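Local coordinates for Sts-2 protein (Mus musculus, PDB 3D4I) that hydrolyses phosphate esters in an acid-dependent manner through its 2H-phosphatase (histidine phosphatase) domain and, as the whole protein, interferes with CBL-mediated down-regulation of receptor tyrosine kinases, at the interface of chains A and B. Coordinates in Å, arbitrary orientation; residue numbers count along the deposited sequence, not the author numbering. Chains: chain A/B, Sts-2 protein.

The interface of chains A and B. Residues chain A 266, 268, 271-272; chain B 227, 230-231.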
loop_
_atom_site.group_PDB
_atom_site.type_symbol
_atom_site.label_atom_id
_atom_site.label_comp_id
_atom_site.label_asym_id
_atom_site.label_seq_id
_atom_site.Cartn_x
_atom_site.Cartn_y
_atom_site.Cartn_z
ATOM N N PHE A 266 3.366 16.258 -0.671
ATOM C CA PHE A 266 3.861 16.988 -1.856
ATOM C C PHE A 266 2.859 17.953 -2.499
ATOM O O PHE A 266 1.736 17.578 -2.848
ATOM C CB PHE A 266 4.310 15.985 -2.923
ATOM C CG PHE A 266 4.726 16.607 -4.226
ATOM C CD1 PHE A 266 5.941 17.272 -4.338
ATOM C CD2 PHE A 266 3.922 16.492 -5.354
ATOM C CE1 PHE A 266 6.341 17.827 -5.556
ATOM C CE2 PHE A 266 4.314 17.039 -6.570
ATOM C CZ PHE A 266 5.522 17.710 -6.671
ATOM N N TRP A 268 3.418 20.660 -5.629
ATOM C CA TRP A 268 4.336 21.218 -6.640
ATOM C C TRP A 268 4.398 22.749 -6.653
ATOM O O TRP A 268 5.484 23.327 -6.653
ATOM C CB TRP A 268 3.965 20.730 -8.041
ATOM C CG TRP A 268 4.917 21.155 -9.154
ATOM C CD1 TRP A 268 4.601 21.890 -10.269
ATOM C CD2 TRP A 268 6.323 20.854 -9.263
ATOM N NE1 TRP A 268 5.712 22.061 -11.057
ATOM C CE2 TRP A 268 6.781 21.438 -10.465
ATOM C CE3 TRP A 268 7.238 20.157 -8.458
ATOM C CZ2 TRP A 268 8.113 21.339 -10.885
ATOM C CZ3 TRP A 268 8.561 20.063 -8.880
ATOM C CH2 TRP A 268 8.983 20.648 -10.081
ATOM N N TRP A 271 6.137 23.666 -3.648
ATOM C CA TRP A 271 7.508 23.151 -3.760
ATOM C C TRP A 271 8.405 24.095 -4.574
ATOM O O TRP A 271 9.545 24.375 -4.192
ATOM C CB TRP A 271 7.418 21.772 -4.433
ATOM C CG TRP A 271 8.618 20.848 -4.422
ATOM C CD1 TRP A 271 9.649 20.837 -5.317
ATOM C CD2 TRP A 271 8.836 19.718 -3.551
ATOM N NE1 TRP A 271 10.526 19.819 -5.028
ATOM C CE2 TRP A 271 10.051 19.112 -3.951
ATOM C CE3 TRP A 271 8.141 19.183 -2.450
ATOM C CZ2 TRP A 271 10.586 17.990 -3.293
ATOM C CZ3 TRP A 271 8.674 18.062 -1.795
ATOM C CH2 TRP A 271 9.888 17.488 -2.216
ATOM N N ILE A 272 7.876 24.604 -5.683
ATOM C CA ILE A 272 8.636 25.487 -6.568
ATOM C C ILE A 272 8.649 26.953 -6.114
ATOM O O ILE A 272 9.228 27.809 -6.794
ATOM C CB ILE A 272 8.157 25.398 -8.036
ATOM C CG1 ILE A 272 6.713 25.882 -8.175
ATOM C CG2 ILE A 272 8.346 23.977 -8.575
ATOM C CD1 ILE A 272 6.286 26.145 -9.611
ATOM N N LEU B 227 15.081 20.584 -7.851
ATOM C CA LEU B 227 13.631 20.632 -7.655
ATOM C C LEU B 227 12.962 19.275 -7.837
ATOM O O LEU B 227 12.007 18.934 -7.146
ATOM C CB LEU B 227 12.996 21.656 -8.608
ATOM C CG LEU B 227 12.699 23.065 -8.063
ATOM C CD1 LEU B 227 11.704 22.998 -6.888
ATOM C CD2 LEU B 227 13.943 23.828 -7.655
ATOM N N LYS B 230 13.360 15.121 -5.210
ATOM C CA LYS B 230 12.497 14.518 -4.165
ATOM C C LYS B 230 10.973 14.586 -4.431
ATOM O O LYS B 230 10.168 14.731 -3.484
ATOM C CB LYS B 230 12.751 15.174 -2.792
ATOM C CG LYS B 230 14.183 15.267 -2.323
ATOM C CD LYS B 230 14.376 16.500 -1.418
ATOM C CE LYS B 230 14.331 17.807 -2.234
ATOM N NZ LYS B 230 15.079 18.939 -1.584
ATOM N N ILE B 231 10.561 14.505 -5.692
ATOM C CA ILE B 231 9.147 14.345 -5.994
ATOM C C ILE B 231 8.753 12.901 -5.612
ATOM O O ILE B 231 9.419 11.955 -6.019
ATOM C CB ILE B 231 8.833 14.660 -7.480
ATOM C CG1 ILE B 231 9.227 16.115 -7.797
ATOM C CG2 ILE B 231 7.338 14.437 -7.784
ATOM C CD1 ILE B 231 9.081 16.502 -9.237
#
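The C-terminal tail of chain A, with its short helix 268-271, reaches across to the end of helix 221-228 of chain B and the residues just after it, setting A:Trp271 against B:Leu227. The two-fold axis repeats this with the chains exchanged, a reciprocal exchange of tails consistent with the protein's self-association as a homodimer or homooligomer. On the chain A side A:Trp271 carries most of the contact. Its indole NE1 gives a hydrogen bond to the main-chain O of B:Leu227, 2.7 Å away. The N-H arrives in the carbonyl plane on a lone pair, with a C=O...N angle of 140°. The oxygen itself sits 23° out of the indole plane. CG lies anti to the main-chain nitrogen (chi1 -167°), which sends the indole out along B:Leu227, the two side chains running in opposite directions, with CD1 of the ring 3.4 Å from CD1 of the leucine. At the far rim, CZ2 meets CB of B:Lys230 edge-on at 3.6 Å. A:Phe266 CE1, from the same chain, lies over the rim of one indole face and probably limits the ring's rotation. With an alanine in place of A:Trp271, the B:Leu227 carbonyl would probably lose its indole donor and a gap would open beside B:Lys230. B:Ile231 lies against A:Phe266 and A:Trp268 side by side: its CG2 rests over the rim of one A:Phe266 face, 3.9 Å from CZ, while its CD1 reaches CZ3 of A:Trp268 at 3.6 Å.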